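Local coordinates for protein cellobiose 2-epimerase (Caldibacillus thermoamylovorans, PDB 5ZHB) that probably interconverts cellobiose and its C2 epimer, 4-O-beta-D-glucosyl-D-mannose, by epimerising the reducing-end sugar, at residues L82-W96 with D107-L121. Sequence-based numbering, arbitrary orientation.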
loop_
_atom_site.group_PDB
_atom_site.type_symbol
_atom_site.label_atom_id
_atom_site.label_comp_id
_atom_site.label_asym_id
_atom_site.label_seq_id
_atom_site.Cartn_x
_atom_site.Cartn_y
_atom_site.Cartn_z
ATOM N N LEU A 82 -17.548 -0.673 3.888
ATOM C CA LEU A 82 -17.046 -0.438 2.541
ATOM C C LEU A 82 -18.195 -0.530 1.540
ATOM O O LEU A 82 -18.331 0.361 0.707
ATOM C CB LEU A 82 -15.910 -1.388 2.164
ATOM C CG LEU A 82 -15.308 -1.191 0.768
ATOM C CD1 LEU A 82 -14.508 0.115 0.736
ATOM C CD2 LEU A 82 -14.459 -2.374 0.339
ATOM N N THR A 83 -18.989 -1.618 1.580
ATOM C CA THR A 83 -19.984 -1.847 0.537
ATOM C C THR A 83 -21.245 -1.007 0.768
ATOM O O THR A 83 -21.915 -0.658 -0.200
ATOM C CB THR A 83 -20.297 -3.337 0.392
ATOM O OG1 THR A 83 -20.540 -3.844 1.692
ATOM C CG2 THR A 83 -19.136 -4.103 -0.217
ATOM N N GLU A 84 -21.542 -0.654 2.030
ATOM C CA GLU A 84 -22.771 0.059 2.373
ATOM C C GLU A 84 -22.641 1.572 2.189
ATOM O O GLU A 84 -23.540 2.175 1.614
ATOM C CB GLU A 84 -23.185 -0.307 3.796
ATOM C CG GLU A 84 -23.750 -1.721 3.842
ATOM C CD GLU A 84 -23.972 -2.246 5.240
ATOM O OE1 GLU A 84 -23.913 -1.430 6.185
ATOM O OE2 GLU A 84 -24.114 -3.485 5.378
ATOM N N TYR A 85 -21.499 2.165 2.597
ATOM C CA TYR A 85 -21.309 3.608 2.577
ATOM C C TYR A 85 -20.223 4.084 1.597
ATOM O O TYR A 85 -20.383 5.144 0.998
ATOM C CB TYR A 85 -21.024 4.043 4.013
ATOM C CG TYR A 85 -22.222 3.777 4.922
ATOM C CD1 TYR A 85 -23.376 4.562 4.847
ATOM C CD2 TYR A 85 -22.215 2.712 5.813
ATOM C CE1 TYR A 85 -24.478 4.284 5.638
ATOM C CE2 TYR A 85 -23.304 2.442 6.629
ATOM C CZ TYR A 85 -24.444 3.221 6.526
ATOM O OH TYR A 85 -25.502 2.903 7.342
ATOM N N VAL A 86 -19.072 3.389 1.494
ATOM C CA VAL A 86 -17.957 3.943 0.728
ATOM C C VAL A 86 -18.231 3.764 -0.764
ATOM O O VAL A 86 -17.867 4.629 -1.560
ATOM C CB VAL A 86 -16.583 3.369 1.122
ATOM C CG1 VAL A 86 -15.455 3.878 0.206
ATOM C CG2 VAL A 86 -16.270 3.617 2.584
ATOM N N PHE A 87 -18.872 2.646 -1.144
ATOM C CA PHE A 87 -19.303 2.394 -2.509
ATOM C C PHE A 87 -20.447 3.347 -2.829
ATOM O O PHE A 87 -21.357 3.517 -2.024
ATOM C CB PHE A 87 -19.695 0.922 -2.736
ATOM C CG PHE A 87 -19.857 0.521 -4.202
ATOM C CD1 PHE A 87 -21.077 0.722 -4.866
ATOM C CD2 PHE A 87 -18.800 -0.022 -4.942
ATOM C CE1 PHE A 87 -21.231 0.374 -6.208
ATOM C CE2 PHE A 87 -18.954 -0.365 -6.293
ATOM C CZ PHE A 87 -20.158 -0.157 -6.922
ATOM N N ASP A 88 -20.373 3.983 -4.001
ATOM C CA ASP A 88 -21.410 4.896 -4.464
ATOM C C ASP A 88 -22.422 4.068 -5.266
ATOM O O ASP A 88 -22.143 3.702 -6.402
ATOM C CB ASP A 88 -20.776 5.949 -5.349
ATOM C CG ASP A 88 -21.738 6.883 -6.077
ATOM O OD1 ASP A 88 -23.001 6.706 -5.953
ATOM O OD2 ASP A 88 -21.216 7.815 -6.716
ATOM N N HIS A 89 -23.563 3.707 -4.678
ATOM C CA HIS A 89 -24.461 2.791 -5.378
ATOM C C HIS A 89 -25.151 3.431 -6.582
ATOM O O HIS A 89 -25.667 2.699 -7.427
ATOM C CB HIS A 89 -25.451 2.111 -4.441
ATOM C CG HIS A 89 -24.766 1.222 -3.478
ATOM N ND1 HIS A 89 -24.424 -0.088 -3.733
ATOM C CD2 HIS A 89 -24.316 1.517 -2.242
ATOM C CE1 HIS A 89 -23.818 -0.571 -2.660
ATOM N NE2 HIS A 89 -23.751 0.388 -1.745
ATOM N N GLN A 90 -25.126 4.764 -6.683
ATOM C CA GLN A 90 -25.680 5.443 -7.844
ATOM C C GLN A 90 -24.678 5.527 -9.006
ATOM O O GLN A 90 -24.959 5.020 -10.091
ATOM C CB GLN A 90 -26.252 6.796 -7.421
ATOM C CG GLN A 90 -26.957 7.481 -8.586
ATOM C CD GLN A 90 -27.803 8.682 -8.216
ATOM O OE1 GLN A 90 -27.759 9.199 -7.098
ATOM N NE2 GLN A 90 -28.561 9.163 -9.190
ATOM N N TYR A 91 -23.518 6.185 -8.828
ATOM C CA TYR A 91 -22.603 6.383 -9.943
ATOM C C TYR A 91 -21.492 5.324 -9.948
ATOM O O TYR A 91 -20.676 5.344 -10.867
ATOM C CB TYR A 91 -22.076 7.819 -9.961
ATOM C CG TYR A 91 -23.181 8.829 -10.259
ATOM C CD1 TYR A 91 -23.825 8.811 -11.492
ATOM C CD2 TYR A 91 -23.653 9.717 -9.289
ATOM C CE1 TYR A 91 -24.863 9.682 -11.772
ATOM C CE2 TYR A 91 -24.698 10.594 -9.557
ATOM C CZ TYR A 91 -25.288 10.584 -10.808
ATOM O OH TYR A 91 -26.320 11.403 -11.137
ATOM N N LYS A 92 -21.452 4.439 -8.937
ATOM C CA LYS A 92 -20.506 3.319 -8.865
ATOM C C LYS A 92 -19.088 3.771 -8.458
ATOM O O LYS A 92 -18.662 4.904 -8.685
ATOM C CB LYS A 92 -20.448 2.503 -10.164
ATOM C CG LYS A 92 -21.808 2.063 -10.743
ATOM C CD LYS A 92 -22.730 1.381 -9.738
ATOM C CE LYS A 92 -24.101 1.057 -10.300
ATOM N NZ LYS A 92 -24.954 0.588 -9.202
ATOM N N GLY A 93 -18.359 2.831 -7.853
ATOM C CA GLY A 93 -16.981 3.029 -7.420
ATOM C C GLY A 93 -16.937 3.619 -6.015
ATOM O O GLY A 93 -17.974 3.960 -5.450
ATOM N N LEU A 94 -15.720 3.714 -5.455
ATOM C CA LEU A 94 -15.524 4.072 -4.059
ATOM C C LEU A 94 -15.298 5.563 -3.954
ATOM O O LEU A 94 -14.500 6.108 -4.697
ATOM C CB LEU A 94 -14.327 3.338 -3.458
ATOM C CG LEU A 94 -14.289 1.817 -3.610
ATOM C CD1 LEU A 94 -13.045 1.272 -2.913
ATOM C CD2 LEU A 94 -15.541 1.171 -3.047
ATOM N N TYR A 95 -16.043 6.205 -3.042
ATOM C CA TYR A 95 -15.784 7.571 -2.626
ATOM C C TYR A 95 -14.377 7.716 -2.051
ATOM O O TYR A 95 -13.869 6.797 -1.416
ATOM C CB TYR A 95 -16.838 7.903 -1.558
ATOM C CG TYR A 95 -18.248 8.079 -2.094
ATOM C CD1 TYR A 95 -18.508 8.842 -3.232
ATOM C CD2 TYR A 95 -19.330 7.496 -1.442
ATOM C CE1 TYR A 95 -19.809 9.030 -3.696
ATOM C CE2 TYR A 95 -20.627 7.676 -1.891
ATOM C CZ TYR A 95 -20.872 8.471 -2.995
ATOM O OH TYR A 95 -22.149 8.592 -3.456
ATOM N N TRP A 96 -13.818 8.922 -2.169
ATOM C CA TRP A 96 -12.544 9.251 -1.554
ATOM C C TRP A 96 -12.638 9.387 -0.032
ATOM O O TRP A 96 -11.753 8.916 0.705
ATOM C CB TRP A 96 -12.027 10.545 -2.173
ATOM C CG TRP A 96 -10.606 10.900 -1.835
ATOM C CD1 TRP A 96 -10.169 11.947 -1.078
ATOM C CD2 TRP A 96 -9.419 10.235 -2.333
ATOM N NE1 TRP A 96 -8.797 11.972 -1.066
ATOM C CE2 TRP A 96 -8.313 10.938 -1.826
ATOM C CE3 TRP A 96 -9.193 9.112 -3.133
ATOM C CZ2 TRP A 96 -7.001 10.567 -2.110
ATOM C CZ3 TRP A 96 -7.895 8.727 -3.388
ATOM C CH2 TRP A 96 -6.812 9.460 -2.902
ATOM N N ASP A 107 -16.495 13.126 -2.674
ATOM C CA ASP A 107 -17.136 12.153 -3.531
ATOM C C ASP A 107 -16.381 11.962 -4.850
ATOM O O ASP A 107 -16.913 11.328 -5.769
ATOM C CB ASP A 107 -18.585 12.541 -3.777
ATOM C CG ASP A 107 -18.802 13.841 -4.535
ATOM O OD1 ASP A 107 -17.824 14.474 -4.959
ATOM O OD2 ASP A 107 -19.971 14.217 -4.677
ATOM N N ARG A 108 -15.161 12.507 -4.946
ATOM C CA ARG A 108 -14.302 12.235 -6.089
ATOM C C ARG A 108 -14.006 10.735 -6.229
ATOM O O ARG A 108 -14.010 9.965 -5.270
ATOM C CB ARG A 108 -13.015 13.050 -5.981
ATOM C CG ARG A 108 -13.266 14.517 -6.272
ATOM C CD ARG A 108 -11.995 15.310 -6.190
ATOM N NE ARG A 108 -11.351 15.056 -4.896
ATOM C CZ ARG A 108 -10.200 15.593 -4.515
ATOM N NH1 ARG A 108 -9.558 16.413 -5.324
ATOM N NH2 ARG A 108 -9.726 15.314 -3.317
ATOM N N LYS A 109 -13.732 10.331 -7.464
ATOM C CA LYS A 109 -13.486 8.942 -7.803
ATOM C C LYS A 109 -12.065 8.855 -8.362
ATOM O O LYS A 109 -11.781 9.399 -9.433
ATOM C CB LYS A 109 -14.490 8.562 -8.893
ATOM C CG LYS A 109 -15.938 8.562 -8.465
ATOM C CD LYS A 109 -16.369 7.536 -7.437
ATOM C CE LYS A 109 -17.761 7.818 -6.918
ATOM N NZ LYS A 109 -18.834 7.600 -7.921
ATOM N N HIS A 110 -11.175 8.221 -7.603
ATOM C CA HIS A 110 -9.776 8.169 -7.982
ATOM C C HIS A 110 -9.455 6.703 -8.309
ATOM O O HIS A 110 -9.868 5.807 -7.566
ATOM C CB HIS A 110 -8.935 8.764 -6.849
ATOM C CG HIS A 110 -7.575 9.146 -7.322
ATOM N ND1 HIS A 110 -6.701 8.213 -7.854
ATOM C CD2 HIS A 110 -6.983 10.341 -7.437
ATOM C CE1 HIS A 110 -5.585 8.822 -8.235
ATOM N NE2 HIS A 110 -5.727 10.126 -7.988
ATOM N N VAL A 111 -8.711 6.479 -9.398
ATOM C CA VAL A 111 -8.288 5.139 -9.805
ATOM C C VAL A 111 -7.531 4.452 -8.662
ATOM O O VAL A 111 -7.703 3.271 -8.429
ATOM C CB VAL A 111 -7.458 5.220 -11.105
ATOM C CG1 VAL A 111 -6.795 3.888 -11.439
ATOM C CG2 VAL A 111 -8.279 5.681 -12.298
ATOM N N TYR A 112 -6.726 5.207 -7.907
ATOM C CA TYR A 112 -5.941 4.679 -6.796
ATOM C C TYR A 112 -6.866 4.056 -5.767
ATOM O O TYR A 112 -6.598 2.969 -5.258
ATOM C CB TYR A 112 -5.135 5.826 -6.192
ATOM C CG TYR A 112 -4.260 5.545 -4.982
ATOM C CD1 TYR A 112 -3.449 4.417 -4.906
ATOM C CD2 TYR A 112 -4.159 6.482 -3.970
ATOM C CE1 TYR A 112 -2.621 4.213 -3.819
ATOM C CE2 TYR A 112 -3.336 6.290 -2.878
ATOM C CZ TYR A 112 -2.569 5.145 -2.803
ATOM O OH TYR A 112 -1.748 4.975 -1.723
ATOM N N ALA A 113 -7.973 4.745 -5.474
ATOM C CA ALA A 113 -8.916 4.213 -4.512
ATOM C C ALA A 113 -9.608 2.962 -5.062
ATOM O O ALA A 113 -9.826 2.018 -4.304
ATOM C CB ALA A 113 -9.871 5.322 -4.084
ATOM N N GLN A 114 -9.952 2.943 -6.355
ATOM C CA GLN A 114 -10.639 1.802 -6.946
ATOM C C GLN A 114 -9.724 0.576 -6.891
ATOM O O GLN A 114 -10.172 -0.522 -6.585
ATOM C CB GLN A 114 -11.139 2.054 -8.370
ATOM C CG GLN A 114 -11.863 3.381 -8.584
ATOM C CD GLN A 114 -12.863 3.741 -7.502
ATOM O OE1 GLN A 114 -13.732 2.944 -7.139
ATOM N NE2 GLN A 114 -12.749 4.939 -6.966
ATOM N N ALA A 115 -8.433 0.788 -7.146
ATOM C CA ALA A 115 -7.436 -0.283 -7.032
ATOM C C ALA A 115 -7.419 -0.897 -5.632
ATOM O O ALA A 115 -7.510 -2.128 -5.480
ATOM C CB ALA A 115 -6.060 0.229 -7.437
ATOM N N PHE A 116 -7.291 -0.045 -4.608
ATOM C CA PHE A 116 -7.333 -0.510 -3.232
ATOM C C PHE A 116 -8.618 -1.302 -2.953
ATOM O O PHE A 116 -8.568 -2.252 -2.204
ATOM C CB PHE A 116 -7.062 0.627 -2.237
ATOM C CG PHE A 116 -5.586 0.579 -1.836
ATOM C CD1 PHE A 116 -5.120 -0.441 -1.030
ATOM C CD2 PHE A 116 -4.667 1.480 -2.351
ATOM C CE1 PHE A 116 -3.766 -0.573 -0.732
ATOM C CE2 PHE A 116 -3.305 1.352 -2.057
ATOM C CZ PHE A 116 -2.861 0.333 -1.251
ATOM N N GLY A 117 -9.745 -0.933 -3.561
ATOM C CA GLY A 117 -10.989 -1.690 -3.417
ATOM C C GLY A 117 -10.863 -3.117 -3.932
ATOM O O GLY A 117 -11.185 -4.079 -3.221
ATOM N N VAL A 118 -10.295 -3.242 -5.133
ATOM C CA VAL A 118 -10.059 -4.558 -5.716
ATOM C C VAL A 118 -9.162 -5.395 -4.824
ATOM O O VAL A 118 -9.465 -6.564 -4.534
ATOM C CB VAL A 118 -9.460 -4.406 -7.119
ATOM C CG1 VAL A 118 -8.918 -5.724 -7.661
ATOM C CG2 VAL A 118 -10.470 -3.765 -8.049
ATOM N N TYR A 119 -8.060 -4.781 -4.353
ATOM C CA TYR A 119 -7.109 -5.483 -3.502
ATOM C C TYR A 119 -7.785 -6.008 -2.232
ATOM O O TYR A 119 -7.547 -7.148 -1.823
ATOM C CB TYR A 119 -5.989 -4.506 -3.134
ATOM C CG TYR A 119 -4.781 -5.109 -2.423
ATOM C CD1 TYR A 119 -4.115 -6.226 -2.923
ATOM C CD2 TYR A 119 -4.281 -4.537 -1.277
ATOM C CE1 TYR A 119 -2.986 -6.740 -2.314
ATOM C CE2 TYR A 119 -3.170 -5.058 -0.629
ATOM C CZ TYR A 119 -2.504 -6.154 -1.160
ATOM O OH TYR A 119 -1.399 -6.621 -0.504
ATOM N N ALA A 120 -8.579 -5.164 -1.562
ATOM C CA ALA A 120 -9.191 -5.550 -0.292
ATOM C C ALA A 120 -10.342 -6.554 -0.464
ATOM O O ALA A 120 -10.467 -7.504 0.334
ATOM C CB ALA A 120 -9.638 -4.327 0.431
ATOM N N LEU A 121 -11.147 -6.346 -1.501
ATOM C CA LEU A 121 -12.308 -7.192 -1.771
ATOM C C LEU A 121 -11.856 -8.592 -2.175
ATOM O O LEU A 121 -12.463 -9.570 -1.754
ATOM C CB LEU A 121 -13.186 -6.547 -2.845
ATOM C CG LEU A 121 -14.016 -5.337 -2.402
ATOM C CD1 LEU A 121 -14.488 -4.581 -3.608
ATOM C CD2 LEU A 121 -15.189 -5.745 -1.549
#
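In the (alpha/alpha)6 barrel of the N-acylglucosamine 2-epimerase family, the loop leaving helix 69-86 is clasped to the start of helix 111-128 by Gln-114, whose amide pairs with the backbone of Leu-94. Gln-114 OE1 takes the N-H of Leu-94 at 2.7 Å, nearly straight at 168° and on a lone pair in the carbonyl plane; Gln-114 NE2 returns a 3.1 Å bond to Leu-94 O, which lies in the plane of the donating amide. NE2 also reaches His-110 O, from above that carbonyl's plane, so three bonds fix the amide's rotation. A bend at chi2 (-44°) turns the group back to the loop. With an alanine in place of Gln-114, Leu-94 N and O are likely to lose both of these partners and a gap to open between loop and helix. Gly-93 passes with its CA 3.3 Å from Gln-114 OE1, where a CB would clash. Leu-94 CD1 rests on Gly-117 CA at 3.6 Å, possible because glycine carries no side chain. Lys-109, bent at chi2 and chi4, runs beside the Tyr-95 ring and brings NZ to Asp-88 OD2 (2.7 Å, a salt bridge on the anti side, tilted out of the carboxylate plane) and to Lys-92 O. OD1 of Asp-88 forms an Asx turn with Gln-90 N, extended to an Asx motif by Tyr-91 N, which holds the carboxylate for Lys-109. Trp-96 lays CZ3 3.6 Å from His-110 CB and CE3 against Ala-113 CB, while Tyr-112 CD2 meets its edge. His-110 ND1 caps the helix through Tyr-112 N. Asp-88 probably offsets part of the positive charge of Lys-109 and Arg-162, whose NE bridges to the same OD2, and the carbonyls of Lys-92 and Arg-162 take up further ammonium N-H groups.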